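Local coordinates for protein GCN5-related N-acetyltransferase (Streptococcus suis, PDB 3G3S) that probably transfers an acetyl group from acetyl-coenzyme A to an amino group of an acceptor, as members of the GCN5-related N-acetyltransferase family do, at residues Tyr33-Asp36 with Gln41-Leu44; Asp63-Cys68 with Asp84-Val89; Thr106-Gly111 with Ala211-Gly216. All blocks are in the same frame, centred on the assembly; numbering follows the deposited sequence.

In the fold
Contacts 1 and 2 lie together on one side of the centre of the chain, their centres about 13 Å apart, and contact 3 lies on the opposite side, with its centre about 36 Å from that of contact 1 and about 39 Å from that of contact 2. Helix 62-68 couples the first two: Leu-64 packs on Ser-42, Ala-43 and Leu-44 of the hairpin, and Cys-68 on Leu-44, while Leu-65 reaches helix 80-90. Contact 3 sits at the C-terminal end of helix 200-214. In GNAT enzymes the loop leading into the N-terminal end of the corresponding helix binds the coenzyme pyrophosphate, so contact 3 probably lies at the end remote from that site.

Contact 1 (Tyr33-Asp36 with Gln41-Leu44); sequences YVDD and QSAL
Tyr-33 and Leu-44 form an antiparallel hydrogen-bonded pair: Tyr-33 N reaches Leu-44 O at 3.0 Å, and Leu-44 N returns to Tyr-33 O at 2.8 Å. A longer bond, 3.2 Å from Asp-35 N to Ser-42 O, continues the backbone pairing beyond the non-hydrogen-bonded pair Val-34 and Ala-43.

The carboxylate of Asp-35 extends this pattern. With CG between the backbone N and the carbonyl carbon (chi1 67°), OD1 turns back over the other strand and accepts two backbone N-H groups. Gln-41 N meets OD1 of Asp-35 at 2.9 Å from the syn side, close to the carboxylate plane; Ser-42 N, 3.2 Å from the same OD1, comes from well above that plane. Waters join OD2 to Gln-41 NE2 and to Ser-42 OG, whose hydroxyl is also bonded to Gln-59 O.

Apolar contacts occupy both faces. Val-34 CG1 meets Ala-43 CB at 3.7 Å on the face covered by helix 2-13, where Val-9 touches both. On the other face Leu-44 CD2 lies 4.0 Å from Tyr-33 CD1, and helix 62-68 packs on both. Together these features define a beta hairpin at one edge of the chain's sheet, with an aspartate side chain gripping the returning strand where it begins.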
loop_
_atom_site.group_PDB
_atom_site.type_symbol
_atom_site.label_atom_id
_atom_site.label_comp_id
_atom_site.label_asym_id
_atom_site.label_seq_id
_atom_site.Cartn_x
_atom_site.Cartn_y
_atom_site.Cartn_z
ATOM N N TYR A 33 -13.726 9.193 5.462
ATOM C CA TYR A 33 -14.543 10.409 5.428
ATOM C C TYR A 33 -13.914 11.426 6.373
ATOM O O TYR A 33 -13.318 11.078 7.395
ATOM C CB TYR A 33 -15.940 10.095 5.887
ATOM C CG TYR A 33 -16.638 9.090 5.035
ATOM C CD1 TYR A 33 -16.514 7.729 5.287
ATOM C CD2 TYR A 33 -17.435 9.479 4.001
ATOM C CE1 TYR A 33 -17.176 6.800 4.520
ATOM C CE2 TYR A 33 -18.087 8.545 3.217
ATOM C CZ TYR A 33 -17.948 7.213 3.490
ATOM O OH TYR A 33 -18.589 6.299 2.719
ATOM N N VAL A 34 -14.053 12.702 6.034
ATOM C CA VAL A 34 -13.448 13.737 6.833
ATOM C C VAL A 34 -14.410 14.894 6.936
ATOM O O VAL A 34 -15.416 14.944 6.221
ATOM C CB VAL A 34 -12.071 14.202 6.265
ATOM C CG1 VAL A 34 -11.034 13.064 6.337
ATOM C CG2 VAL A 34 -12.200 14.738 4.820
ATOM N N ASP A 35 -14.137 15.768 7.887
ATOM C CA ASP A 35 -14.960 16.961 8.055
ATOM C C ASP A 35 -14.735 17.951 6.902
ATOM O O ASP A 35 -15.678 18.596 6.459
ATOM C CB ASP A 35 -14.704 17.633 9.411
ATOM C CG ASP A 35 -13.318 18.228 9.545
ATOM O OD1 ASP A 35 -12.320 17.641 9.059
ATOM O OD2 ASP A 35 -13.212 19.276 10.224
ATOM N N ASP A 36 -13.519 18.046 6.388
ATOM C CA ASP A 36 -13.210 19.041 5.375
ATOM C C ASP A 36 -12.109 18.516 4.506
ATOM O O ASP A 36 -11.020 18.228 4.994
ATOM C CB ASP A 36 -12.778 20.332 6.084
ATOM C CG ASP A 36 -12.568 21.512 5.137
ATOM O OD1 ASP A 36 -11.694 21.462 4.244
ATOM O OD2 ASP A 36 -13.259 22.528 5.346
ATOM N N GLN A 41 -9.632 17.994 9.966
ATOM C CA GLN A 41 -9.306 17.968 11.388
ATOM C C GLN A 41 -9.942 16.764 12.108
ATOM O O GLN A 41 -9.607 16.471 13.244
ATOM C CB GLN A 41 -9.828 19.207 12.087
ATOM C CG GLN A 41 -9.374 20.572 11.609
ATOM C CD GLN A 41 -10.012 21.676 12.486
ATOM O OE1 GLN A 41 -9.758 21.742 13.696
ATOM N NE2 GLN A 41 -10.859 22.522 11.879
ATOM N N SER A 42 -10.894 16.123 11.446
ATOM C CA SER A 42 -11.663 15.023 11.970
ATOM C C SER A 42 -11.800 13.990 10.861
ATOM O O SER A 42 -11.984 14.338 9.726
ATOM C CB SER A 42 -13.036 15.528 12.445
ATOM O OG SER A 42 -12.887 16.569 13.417
ATOM N N ALA A 43 -11.677 12.711 11.192
ATOM C CA ALA A 43 -11.798 11.668 10.203
ATOM C C ALA A 43 -12.463 10.388 10.751
ATOM O O ALA A 43 -12.505 10.122 11.955
ATOM C CB ALA A 43 -10.409 11.339 9.589
ATOM N N LEU A 44 -12.971 9.611 9.807
ATOM C CA LEU A 44 -13.685 8.375 10.035
ATOM C C LEU A 44 -13.170 7.324 9.070
ATOM O O LEU A 44 -13.152 7.527 7.862
ATOM C CB LEU A 44 -15.188 8.557 9.778
ATOM C CG LEU A 44 -16.068 7.303 9.734
ATOM C CD1 LEU A 44 -16.186 6.603 11.103
ATOM C CD2 LEU A 44 -17.466 7.680 9.214
HETATM O O HOH W 1 -13.179 19.026 13.147
HETATM O O HOH W 2 -11.762 21.413 9.174
#

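Contact 2 (Asp63-Cys68 with Asp84-Val89)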
loop_
_atom_site.group_PDB
_atom_site.type_symbol
_atom_site.label_atom_id
_atom_site.label_comp_id
_atom_site.label_asym_id
_atom_site.label_seq_id
_atom_site.Cartn_x
_atom_site.Cartn_y
_atom_site.Cartn_z
ATOM N N ASP A 63 -20.951 15.361 12.425
ATOM C CA ASP A 63 -21.333 14.900 11.097
ATOM C C ASP A 63 -20.735 13.532 10.751
ATOM O O ASP A 63 -21.346 12.763 9.995
ATOM C CB ASP A 63 -20.972 15.913 10.033
ATOM C CG ASP A 63 -21.819 17.176 10.108
ATOM O OD1 ASP A 63 -22.718 17.272 10.982
ATOM O OD2 ASP A 63 -21.551 18.071 9.280
ATOM N N LEU A 64 -19.551 13.224 11.277
ATOM C CA LEU A 64 -18.974 11.912 11.025
ATOM C C LEU A 64 -19.763 10.789 11.752
ATOM O O LEU A 64 -19.910 9.669 11.247
ATOM C CB LEU A 64 -17.480 11.903 11.403
ATOM C CG LEU A 64 -16.517 12.740 10.535
ATOM C CD1 LEU A 64 -15.077 12.631 11.045
ATOM C CD2 LEU A 64 -16.595 12.350 9.038
ATOM N N LEU A 65 -20.240 11.086 12.952
ATOM C CA LEU A 65 -21.098 10.162 13.715
ATOM C C LEU A 65 -22.386 9.879 12.938
ATOM O O LEU A 65 -22.916 8.758 12.927
ATOM C CB LEU A 65 -21.431 10.748 15.083
ATOM C CG LEU A 65 -20.243 10.991 16.016
ATOM C CD1 LEU A 65 -20.586 11.666 17.316
ATOM C CD2 LEU A 65 -19.558 9.627 16.305
ATOM N N LYS A 66 -22.903 10.901 12.268
ATOM C CA LYS A 66 -24.127 10.705 11.487
ATOM C C LYS A 66 -23.985 9.666 10.387
ATOM O O LYS A 66 -24.920 8.900 10.133
ATOM C CB LYS A 66 -24.592 12.019 10.875
ATOM C CG LYS A 66 -25.092 12.972 11.931
ATOM C CD LYS A 66 -25.602 14.262 11.328
ATOM C CE LYS A 66 -26.169 15.174 12.410
ATOM N NZ LYS A 66 -26.990 16.273 11.808
ATOM N N ILE A 67 -22.807 9.623 9.764
ATOM C CA ILE A 67 -22.513 8.666 8.716
ATOM C C ILE A 67 -22.606 7.245 9.265
ATOM O O ILE A 67 -22.918 6.308 8.532
ATOM C CB ILE A 67 -21.077 8.872 8.132
ATOM C CG1 ILE A 67 -20.906 10.245 7.492
ATOM C CG2 ILE A 67 -20.744 7.805 7.092
ATOM C CD1 ILE A 67 -19.499 10.510 7.039
ATOM N N CYS A 68 -22.335 7.075 10.549
ATOM C CA CYS A 68 -22.405 5.771 11.181
ATOM C C CYS A 68 -23.793 5.342 11.604
ATOM O O CYS A 68 -23.989 4.188 11.938
ATOM C CB CYS A 68 -21.506 5.761 12.417
ATOM S SG CYS A 68 -19.799 6.141 12.032
ATOM N N ASP A 84 -17.088 11.475 24.710
ATOM C CA ASP A 84 -17.938 12.443 25.349
ATOM C C ASP A 84 -18.960 12.947 24.360
ATOM O O ASP A 84 -20.108 13.179 24.728
ATOM C CB ASP A 84 -17.132 13.631 25.893
ATOM C CG ASP A 84 -16.253 13.268 27.077
ATOM O OD1 ASP A 84 -16.406 12.192 27.667
ATOM O OD2 ASP A 84 -15.421 14.100 27.434
ATOM N N LEU A 85 -18.561 13.116 23.101
ATOM C CA LEU A 85 -19.518 13.579 22.093
ATOM C C LEU A 85 -20.548 12.502 21.792
ATOM O O LEU A 85 -21.728 12.779 21.680
ATOM C CB LEU A 85 -18.805 13.998 20.812
ATOM C CG LEU A 85 -19.730 14.523 19.705
ATOM C CD1 LEU A 85 -20.446 15.768 20.227
ATOM C CD2 LEU A 85 -18.959 14.773 18.363
ATOM N N ILE A 86 -20.087 11.273 21.628
ATOM C CA ILE A 86 -20.979 10.149 21.353
ATOM C C ILE A 86 -22.046 10.058 22.456
ATOM O O ILE A 86 -23.231 9.951 22.185
ATOM C CB ILE A 86 -20.170 8.785 21.268
ATOM C CG1 ILE A 86 -19.251 8.763 20.031
ATOM C CG2 ILE A 86 -21.099 7.608 21.181
ATOM C CD1 ILE A 86 -18.137 7.656 20.029
ATOM N N GLU A 87 -21.607 10.108 23.712
ATOM C CA GLU A 87 -22.526 9.933 24.840
ATOM C C GLU A 87 -23.474 11.090 24.933
ATOM O O GLU A 87 -24.645 10.898 25.220
ATOM C CB GLU A 87 -21.792 9.763 26.141
ATOM C CG GLU A 87 -21.016 8.437 26.168
ATOM C CD GLU A 87 -20.244 8.210 27.407
ATOM O OE1 GLU A 87 -20.346 9.030 28.329
ATOM O OE2 GLU A 87 -19.514 7.202 27.462
ATOM N N GLU A 88 -22.957 12.280 24.705
ATOM C CA GLU A 88 -23.763 13.484 24.743
ATOM C C GLU A 88 -24.849 13.491 23.679
ATOM O O GLU A 88 -26.020 13.808 23.960
ATOM C CB GLU A 88 -22.874 14.716 24.556
ATOM C CG GLU A 88 -23.663 16.020 24.438
ATOM C CD GLU A 88 -22.770 17.219 24.397
ATOM O OE1 GLU A 88 -22.353 17.667 25.487
ATOM O OE2 GLU A 88 -22.512 17.713 23.284
ATOM N N VAL A 89 -24.458 13.188 22.451
ATOM C CA VAL A 89 -25.391 13.222 21.326
ATOM C C VAL A 89 -26.462 12.123 21.361
ATOM O O VAL A 89 -27.619 12.381 21.020
ATOM C CB VAL A 89 -24.663 13.138 19.978
ATOM C CG1 VAL A 89 -25.679 12.971 18.812
ATOM C CG2 VAL A 89 -23.744 14.360 19.745
#
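Leu-65 meets Leu-85 and Ile-86 without any flat group between them: no ring, amide or carboxylate of the two segments enters the interface, so there is no face or edge to assign within it. Aromatic residues enter from outside, Trp-82 and Tyr-90 of helix 80-90 both touching the side chain of Leu-65.

The contact is a single leucine set against two neighbours. The CA atoms of Leu-65 and Ile-86, the nearest such pair, are 7.6 Å apart. Leu-65 holds CG beside the backbone N and anti to the carbonyl carbon (chi1 -62°), and its extended chain carries both methyls to helix 80-90. Its CD1 goes to Leu-85, 3.7 Å from CD2 of that residue and hardly farther from its CG. CD2 of Leu-65 is the one nearer Ile-86, 3.8 Å from CG1, a methylene rather than a branch end. The leucine passes Leu-85 at a slant but runs at about a right angle to Ile-86. Arg-62, nearly one turn earlier on the first helix, packs on Leu-85, Glu-88 and Val-89 beside it.

No hydrogen bond crosses between the segments. Leu-65 is therefore held against Leu-85 and Ile-86 by dispersion and the burial of branched aliphatic groups, an association that probably depends on fit more than on direction.

Contact 3 (Thr106-Gly111 with Ala211-Gly216)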
loop_
_atom_site.group_PDB
_atom_site.type_symbol
_atom_site.label_atom_id
_atom_site.label_comp_id
_atom_site.label_asym_id
_atom_site.label_seq_id
_atom_site.Cartn_x
_atom_site.Cartn_y
_atom_site.Cartn_z
ATOM N N THR A 106 3.384 -10.557 17.928
ATOM C CA THR A 106 3.170 -11.892 18.442
ATOM C C THR A 106 4.199 -12.929 18.033
ATOM O O THR A 106 4.536 -13.050 16.870
ATOM C CB THR A 106 1.824 -12.402 17.934
ATOM O OG1 THR A 106 0.882 -11.332 17.994
ATOM C CG2 THR A 106 1.347 -13.546 18.762
ATOM N N GLU A 107 4.670 -13.691 19.012
ATOM C CA GLU A 107 5.530 -14.832 18.760
ATOM C C GLU A 107 4.621 -16.037 18.919
ATOM O O GLU A 107 4.180 -16.320 20.019
ATOM C CB GLU A 107 6.684 -14.908 19.781
ATOM C CG GLU A 107 7.713 -13.778 19.722
ATOM C CD GLU A 107 8.689 -13.802 20.923
ATOM O OE1 GLU A 107 9.006 -14.902 21.444
ATOM O OE2 GLU A 107 9.140 -12.709 21.338
ATOM N N PHE A 108 4.316 -16.722 17.829
ATOM C CA PHE A 108 3.464 -17.913 17.864
ATOM C C PHE A 108 4.273 -19.189 18.071
ATOM O O PHE A 108 5.376 -19.297 17.572
ATOM C CB PHE A 108 2.685 -18.053 16.563
ATOM C CG PHE A 108 1.688 -16.958 16.352
ATOM C CD1 PHE A 108 0.545 -16.908 17.128
ATOM C CD2 PHE A 108 1.890 -15.981 15.390
ATOM C CE1 PHE A 108 -0.378 -15.899 16.950
ATOM C CE2 PHE A 108 0.959 -14.965 15.211
ATOM C CZ PHE A 108 -0.164 -14.930 15.986
ATOM N N ASP A 109 3.692 -20.146 18.786
ATOM C CA ASP A 109 4.313 -21.442 19.042
ATOM C C ASP A 109 3.673 -22.341 18.036
ATOM O O ASP A 109 2.570 -22.810 18.239
ATOM C CB ASP A 109 4.027 -21.845 20.480
ATOM C CG ASP A 109 4.583 -23.202 20.854
ATOM O OD1 ASP A 109 4.965 -23.970 19.954
ATOM O OD2 ASP A 109 4.578 -23.490 22.071
ATOM N N LEU A 110 4.344 -22.554 16.922
ATOM C CA LEU A 110 3.786 -23.365 15.856
ATOM C C LEU A 110 3.452 -24.790 16.285
ATOM O O LEU A 110 2.508 -25.398 15.762
ATOM C CB LEU A 110 4.757 -23.450 14.679
ATOM C CG LEU A 110 5.303 -22.186 14.009
ATOM C CD1 LEU A 110 6.181 -22.595 12.815
ATOM C CD2 LEU A 110 4.196 -21.245 13.564
ATOM N N GLY A 111 4.247 -25.345 17.201
ATOM C CA GLY A 111 4.017 -26.722 17.684
ATOM C C GLY A 111 2.705 -26.813 18.424
ATOM O O GLY A 111 1.898 -27.712 18.205
ATOM N N ALA A 211 -2.106 -21.048 8.678
ATOM C CA ALA A 211 -2.277 -20.749 7.262
ATOM C C ALA A 211 -1.689 -19.370 6.921
ATOM O O ALA A 211 -1.060 -19.184 5.862
ATOM C CB ALA A 211 -3.753 -20.802 6.885
ATOM N N CYS A 212 -1.927 -18.403 7.805
ATOM C CA CYS A 212 -1.406 -17.050 7.642
ATOM C C CYS A 212 0.099 -17.017 7.671
ATOM O O CYS A 212 0.735 -16.517 6.752
ATOM C CB CYS A 212 -1.938 -16.140 8.735
ATOM S SG CYS A 212 -3.643 -15.635 8.355
ATOM N N LEU A 213 0.657 -17.567 8.737
ATOM C CA LEU A 213 2.096 -17.616 8.899
ATOM C C LEU A 213 2.756 -18.287 7.696
ATOM O O LEU A 213 3.760 -17.804 7.173
ATOM C CB LEU A 213 2.459 -18.321 10.202
ATOM C CG LEU A 213 2.020 -17.672 11.529
ATOM C CD1 LEU A 213 2.557 -18.510 12.650
ATOM C CD2 LEU A 213 2.467 -16.214 11.717
ATOM N N ASP A 214 2.160 -19.369 7.224
ATOM C CA ASP A 214 2.653 -20.078 6.048
ATOM C C ASP A 214 2.723 -19.185 4.808
ATOM O O ASP A 214 3.588 -19.368 3.963
ATOM C CB ASP A 214 1.736 -21.264 5.750
ATOM C CG ASP A 214 2.188 -22.060 4.555
ATOM O OD1 ASP A 214 3.258 -22.709 4.648
ATOM O OD2 ASP A 214 1.460 -22.045 3.533
ATOM N N ARG A 215 1.807 -18.231 4.686
ATOM C CA ARG A 215 1.788 -17.325 3.535
ATOM C C ARG A 215 2.488 -15.990 3.829
ATOM O O ARG A 215 2.447 -15.083 3.012
ATOM C CB ARG A 215 0.336 -17.028 3.125
ATOM C CG ARG A 215 -0.455 -18.188 2.620
ATOM C CD ARG A 215 -1.931 -17.913 2.778
ATOM N NE ARG A 215 -2.812 -18.866 2.087
ATOM C CZ ARG A 215 -3.066 -20.123 2.471
ATOM N NH1 ARG A 215 -2.472 -20.669 3.534
ATOM N NH2 ARG A 215 -3.912 -20.862 1.761
ATOM N N GLY A 216 3.118 -15.859 4.989
ATOM C CA GLY A 216 3.760 -14.601 5.367
ATOM C C GLY A 216 2.822 -13.474 5.786
ATOM O O GLY A 216 3.229 -12.321 5.826
#
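Leu-213 CD1 and Leu-110 CD2 approach to 3.3 Å, tighter than usual van der Waals contact; the exact closeness of the two methyls is doubtful, but they are in contact. Leu-110 reaches across because its CG stands beside the backbone N (chi1 -55°), bringing the branch end nearer to the other helix than its CB would suggest.

Leu-213 also carries the second half of the contact. Both its methyls lie against Phe-108: CD2 of Leu-213 is 3.7 Å from ring atom CD2, and CD1 is 3.8 Å from the same ring atom while also approaching CB. The approach to the ring is oblique. One face of that ring is covered from within its own segment by Thr-106 CG2, offset toward the rim, and Tyr-237 adds an edge-to-face ring contact.

Polar bonds finish the two helix ends around this apolar centre. Asp-109 is the N-cap of helix 110-118; its OD1 accepts a hydrogen bond from His-112 N and a weak one from Gly-111 N. Helix 200-214 closes in a Schellman motif, with Gly-216 at positive phi as the C-prime residue, Leu-217 N bonded to Cys-212 O and Gly-216 N to Leu-213 O at 3.0 Å. Arg-215 folds back, and its NH1 donates a hydrogen bond to Ala-211 O at 3.1 Å, from above the carbonyl plane; its positive charge probably suits this C-terminal helix end.

The contact thus brings the loop before helix 110-118 and that helix's first residue against the end of helix 200-214. Strand 218-223 lies alongside, its Pro-219 touching Phe-108 and Leu-213, while Ile-209 and Leu-210, earlier on helix 200-214, pack on Phe-108 and Leu-110 respectively.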